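Local structure of beta-glucosidase (Chaetomella raphigera, 6JXG) at residues I445-Q450 / A458-G463; A469-S474 / L495-A500. The protein probably hydrolyses terminal, non-reducing beta-D-glucosyl residues with release of beta-D-glucose, as a secreted glycoside hydrolase family 3 enzyme of cellulose breakdown. One frame throughout, in Å; residues are numbered along the deposited sequence.

Contact 1 of 2, residues I445-Q450 / A458-G463; sequences ITVDGQ and APWNNG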
loop_
_atom_site.group_PDB
_atom_site.type_symbol
_atom_site.label_atom_id
_atom_site.label_comp_id
_atom_site.label_asym_id
_atom_site.label_seq_id
_atom_site.Cartn_x
_atom_site.Cartn_y
_atom_site.Cartn_z
ATOM N N ILE A 445 12.002 14.549 5.499
ATOM C CA ILE A 445 12.844 14.951 4.416
ATOM C C ILE A 445 12.063 15.989 3.583
ATOM O O ILE A 445 10.880 15.802 3.280
ATOM C CB ILE A 445 13.099 13.732 3.501
ATOM C CG1 ILE A 445 13.917 12.646 4.235
ATOM C CG2 ILE A 445 13.926 14.140 2.295
ATOM C CD1 ILE A 445 14.133 11.372 3.447
ATOM N N THR A 446 12.713 17.098 3.265
ATOM C CA THR A 446 12.156 18.143 2.362
ATOM C C THR A 446 12.805 18.037 0.988
ATOM O O THR A 446 14.015 18.034 0.867
ATOM C CB THR A 446 12.525 19.528 2.954
ATOM O OG1 THR A 446 11.866 19.658 4.201
ATOM C CG2 THR A 446 12.078 20.701 2.047
ATOM N N VAL A 447 11.995 17.930 -0.046
ATOM C CA VAL A 447 12.461 17.936 -1.403
ATOM C C VAL A 447 11.656 18.973 -2.178
ATOM O O VAL A 447 10.423 19.022 -2.104
ATOM C CB VAL A 447 12.333 16.536 -2.056
ATOM C CG1 VAL A 447 12.880 16.570 -3.477
ATOM C CG2 VAL A 447 13.011 15.418 -1.241
ATOM N N ASP A 448 12.346 19.817 -2.965
ATOM C CA ASP A 448 11.667 20.928 -3.696
ATOM C C ASP A 448 10.719 21.691 -2.805
ATOM O O ASP A 448 9.587 22.020 -3.169
ATOM C CB ASP A 448 10.985 20.433 -5.003
ATOM C CG ASP A 448 11.981 20.042 -6.021
ATOM O OD1 ASP A 448 13.168 20.250 -5.708
ATOM O OD2 ASP A 448 11.673 19.469 -7.095
ATOM N N GLY A 449 11.173 22.001 -1.596
ATOM C CA GLY A 449 10.342 22.770 -0.657
ATOM C C GLY A 449 9.151 22.049 -0.028
ATOM O O GLY A 449 8.282 22.687 0.600
ATOM N N GLN A 450 9.099 20.719 -0.139
ATOM C CA GLN A 450 7.907 19.937 0.308
ATOM C C GLN A 450 8.400 18.909 1.334
ATOM O O GLN A 450 9.163 18.012 1.001
ATOM C CB GLN A 450 7.252 19.272 -0.900
ATOM C CG GLN A 450 6.643 20.327 -1.801
ATOM C CD GLN A 450 6.349 19.876 -3.214
ATOM O OE1 GLN A 450 5.280 19.328 -3.504
ATOM N NE2 GLN A 450 7.259 20.153 -4.101
ATOM N N ALA A 458 0.103 19.023 -9.268
ATOM C CA ALA A 458 0.754 19.330 -10.535
ATOM C C ALA A 458 1.990 18.459 -10.734
ATOM O O ALA A 458 2.705 18.192 -9.760
ATOM C CB ALA A 458 1.147 20.806 -10.527
ATOM N N PRO A 459 2.320 18.094 -11.979
ATOM C CA PRO A 459 3.604 17.425 -12.191
ATOM C C PRO A 459 4.834 18.166 -11.624
ATOM O O PRO A 459 4.880 19.400 -11.610
ATOM C CB PRO A 459 3.681 17.297 -13.716
ATOM C CG PRO A 459 2.273 17.210 -14.153
ATOM C CD PRO A 459 1.572 18.197 -13.255
ATOM N N TRP A 460 5.794 17.405 -11.074
ATOM C CA TRP A 460 7.014 17.958 -10.538
ATOM C C TRP A 460 7.934 18.358 -11.679
ATOM O O TRP A 460 7.742 17.956 -12.849
ATOM C CB TRP A 460 7.675 16.843 -9.658
ATOM C CG TRP A 460 7.150 16.805 -8.258
ATOM C CD1 TRP A 460 5.844 16.958 -7.846
ATOM C CD2 TRP A 460 7.941 16.747 -7.073
ATOM N NE1 TRP A 460 5.771 16.958 -6.498
ATOM C CE2 TRP A 460 7.039 16.842 -5.977
ATOM C CE3 TRP A 460 9.326 16.681 -6.828
ATOM C CZ2 TRP A 460 7.477 16.832 -4.641
ATOM C CZ3 TRP A 460 9.755 16.674 -5.488
ATOM C CH2 TRP A 460 8.834 16.721 -4.434
ATOM N N ASN A 461 9.030 19.035 -11.374
ATOM C CA ASN A 461 10.055 19.288 -12.401
ATOM C C ASN A 461 9.499 20.002 -13.671
ATOM O O ASN A 461 9.951 19.739 -14.727
ATOM C CB ASN A 461 10.829 18.017 -12.759
ATOM C CG ASN A 461 11.639 17.491 -11.582
ATOM O OD1 ASN A 461 11.930 18.230 -10.674
ATOM N ND2 ASN A 461 12.006 16.245 -11.618
ATOM N N ASN A 462 8.514 20.885 -13.508
ATOM C CA ASN A 462 7.946 21.596 -14.635
ATOM C C ASN A 462 7.440 20.635 -15.705
ATOM O O ASN A 462 7.539 20.892 -16.879
ATOM C CB ASN A 462 8.993 22.563 -15.207
ATOM C CG ASN A 462 9.407 23.603 -14.192
ATOM O OD1 ASN A 462 8.556 24.249 -13.624
ATOM N ND2 ASN A 462 10.682 23.723 -13.918
ATOM N N GLY A 463 6.846 19.533 -15.272
ATOM C CA GLY A 463 6.466 18.483 -16.179
ATOM C C GLY A 463 5.390 18.973 -17.149
ATOM O O GLY A 463 5.402 18.648 -18.328
HETATM O O HOH W 1 9.379 19.842 -8.685
HETATM O O HOH W 2 13.004 17.759 -8.187
HETATM O O HOH W 3 3.750 19.038 -5.691
#
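Val447 meets the indole of Trp460 at its rim: CG1 lies in the ring plane, 3.7 Å from CZ3, and the two side chains cross at about a right angle. CG1 stands anti to the backbone N (chi1 -178°), which carries it to that edge, while the carbonyl O of the same residue comes to 3.6 Å from CH2. Val447 also opens a type I' turn that closes at Gln450, with backbone bonds running both ways between these two residues. Asp448, the first corner residue, lays its carboxylate obliquely by the six-membered ring, OD2 being 3.7 Å from CE3 and the two planes 27° apart. A water donates to this OD2 and accepts from the backbone N of Asn461, so it links the carboxylate to the loop backbone. Asn461 ND2 turns elsewhere, to the carbonyl of Asp375. Gln450 brings its amide nitrogen above the indole plane, offset toward the rim, with Gln450 NE2 3.4 Å from Trp460 CZ2. That NE2 donates to Asp448 O at 3.1 Å, nearly straight (164°) but from above the carbonyl plane, which fixes the amide's rotation. Its OE1 accepts from the backbone N of Asn455 and reaches a water that Trp460 NE1 holds weakly. A leucine in place of Trp460 would probably leave the Gln450 amide without the ring it rests beside and open a gap beside Val447 CG1. The ring thus fits against a two-residue beta-hairpin turn, joining strands 446-447 and 450-451 to the loop that follows strand 450-451 and leads into helix 463-471, in the C-terminal domain of the family 3 glycoside hydrolase.

Contact 2 of 2, residues A469-S474 / L495-A500; sequences AVASAS and LSSVKA
Ser497 faces the end of helix 463-471, and its short side chain meets two carbonyls of segment 469-474. Its CB comes first: it lies 3.9 Å from Ala471 O, and nearer still to Ser474 O, an approach so short as to be doubtful. One bond further, OG sits 3.0 Å from Ala471 O, where a hydrogen bond is possible but not settled, since the hydroxyl proton has another acceptor within reach. Turned only 38° about chi1, the hydroxyl is brought in beside the Ala471 methyl as well, with OG 3.3 Å from Ala471 CB. A single small polar group therefore lies against the carbonyl and the methyl of one alanine, at the point where the backbones come nearest, Ala471 and Ser497 having their CA atoms 5.6 Å apart.

Leu495 also meets the alanine methyl, its CD1 3.8 Å from Ala471 CB; its CB, CG and CD2 gather at nearly the same range, so the methyl rests alongside the whole branched chain and not against one tip. Leu495 and Ser497 can both address Ala471 because they lie two residues apart in a type I turn, closed by Val498 N to Leu495 O. Lys499 reaches back over this turn, NZ giving a 3.0 Å bond to Ser496 O. Ser474 OG is engaged by the backbone N of Asn476, just beyond its segment.

Leu495 further packs on Val467 and Gln468 of helix 463-471, and Val470 lies against helix 419-427. Backbone bonds from Ser497 and Lys499 to Val477 set the turn beside strand 477-483, so the contact joins the end of helix 463-471 to the start of the neighbouring strand 498-503.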
loop_
_atom_site.group_PDB
_atom_site.type_symbol
_atom_site.label_atom_id
_atom_site.label_comp_id
_atom_site.label_asym_id
_atom_site.label_seq_id
_atom_site.Cartn_x
_atom_site.Cartn_y
_atom_site.Cartn_z
ATOM N N ALA A 469 5.916 21.934 -24.396
ATOM C CA ALA A 469 7.028 22.110 -25.321
ATOM C C ALA A 469 7.124 20.998 -26.367
ATOM O O ALA A 469 7.413 21.243 -27.566
ATOM C CB ALA A 469 8.342 22.215 -24.555
ATOM N N VAL A 470 6.909 19.764 -25.952
ATOM C CA VAL A 470 7.022 18.673 -26.859
ATOM C C VAL A 470 5.825 18.724 -27.829
ATOM O O VAL A 470 5.995 18.497 -29.057
ATOM C CB VAL A 470 7.083 17.337 -26.090
ATOM C CG1 VAL A 470 7.048 16.146 -27.025
ATOM C CG2 VAL A 470 8.401 17.299 -25.302
ATOM N N ALA A 471 4.645 18.973 -27.286
ATOM C CA ALA A 471 3.402 19.050 -28.072
ATOM C C ALA A 471 3.440 20.172 -29.141
ATOM O O ALA A 471 2.883 20.033 -30.192
ATOM C CB ALA A 471 2.195 19.272 -27.139
ATOM N N SER A 472 4.176 21.218 -28.850
ATOM C CA SER A 472 4.327 22.353 -29.733
ATOM C C SER A 472 5.148 22.032 -30.979
ATOM O O SER A 472 5.040 22.768 -31.955
ATOM C CB SER A 472 4.953 23.565 -28.961
ATOM O OG SER A 472 6.385 23.426 -28.842
ATOM N N ALA A 473 5.908 20.948 -30.987
ATOM C CA ALA A 473 6.822 20.647 -32.076
ATOM C C ALA A 473 6.637 19.250 -32.645
ATOM O O ALA A 473 7.437 18.797 -33.450
ATOM C CB ALA A 473 8.229 20.824 -31.589
ATOM N N SER A 474 5.599 18.544 -32.180
ATOM C CA SER A 474 5.301 17.204 -32.666
ATOM C C SER A 474 3.793 17.011 -32.850
ATOM O O SER A 474 3.013 17.514 -32.059
ATOM C CB SER A 474 5.866 16.109 -31.693
ATOM O OG SER A 474 5.468 14.799 -32.068
ATOM N N LEU A 495 -3.907 19.239 -25.024
ATOM C CA LEU A 495 -2.986 19.258 -26.142
ATOM C C LEU A 495 -3.363 18.279 -27.199
ATOM O O LEU A 495 -3.319 17.075 -26.962
ATOM C CB LEU A 495 -1.549 18.977 -25.669
ATOM C CG LEU A 495 -1.034 19.988 -24.638
ATOM C CD1 LEU A 495 0.201 19.405 -23.911
ATOM C CD2 LEU A 495 -0.665 21.325 -25.299
ATOM N N SER A 496 -3.713 18.762 -28.388
ATOM C CA SER A 496 -4.203 17.831 -29.399
ATOM C C SER A 496 -3.128 16.858 -29.898
ATOM O O SER A 496 -3.436 15.760 -30.283
ATOM C CB SER A 496 -4.837 18.602 -30.565
ATOM O OG SER A 496 -3.773 19.311 -31.178
ATOM N N SER A 497 -1.853 17.183 -29.848
ATOM C CA SER A 497 -0.848 16.228 -30.271
ATOM C C SER A 497 -0.543 15.069 -29.269
ATOM O O SER A 497 0.121 14.111 -29.629
ATOM C CB SER A 497 0.489 16.939 -30.645
ATOM O OG SER A 497 0.735 18.009 -29.781
ATOM N N VAL A 498 -1.063 15.154 -28.063
ATOM C CA VAL A 498 -0.877 14.058 -27.054
ATOM C C VAL A 498 -1.851 12.945 -27.416
ATOM O O VAL A 498 -3.111 13.103 -27.330
ATOM C CB VAL A 498 -1.089 14.541 -25.634
ATOM C CG1 VAL A 498 -1.103 13.346 -24.635
ATOM C CG2 VAL A 498 0.020 15.522 -25.235
ATOM N N LYS A 499 -1.274 11.891 -27.944
ATOM C CA LYS A 499 -2.037 10.782 -28.490
ATOM C C LYS A 499 -2.192 9.642 -27.487
ATOM O O LYS A 499 -3.118 8.860 -27.641
ATOM C CB LYS A 499 -1.367 10.201 -29.746
ATOM C CG LYS A 499 -1.074 11.235 -30.854
ATOM C CD LYS A 499 -2.332 11.977 -31.273
ATOM C CE LYS A 499 -2.077 12.864 -32.479
ATOM N NZ LYS A 499 -3.225 13.764 -32.546
ATOM N N ALA A 500 -1.299 9.536 -26.493
ATOM C CA ALA A 500 -1.420 8.471 -25.451
ATOM C C ALA A 500 -0.806 8.938 -24.143
ATOM O O ALA A 500 0.170 9.713 -24.129
ATOM C CB ALA A 500 -0.840 7.165 -25.928
#

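How the contacts relate
Contact 1 and contact 2 follow one another along the chain and lie within the C-terminal family 3 domain, their centres 23 Å apart and their nearest atoms about 7 Å apart without touching. Helix 463-471 links them: it starts at the end of the 458-463 segment and finishes in 469-474. Both also neighbour the same mixed sheet, contact 1 through strand 431-438 and contact 2 through strands 477-483 and 498-503. One contact thus lies by the loop entering the helix and the other at its far end, so the pair flanks helix 463-471 within the domain.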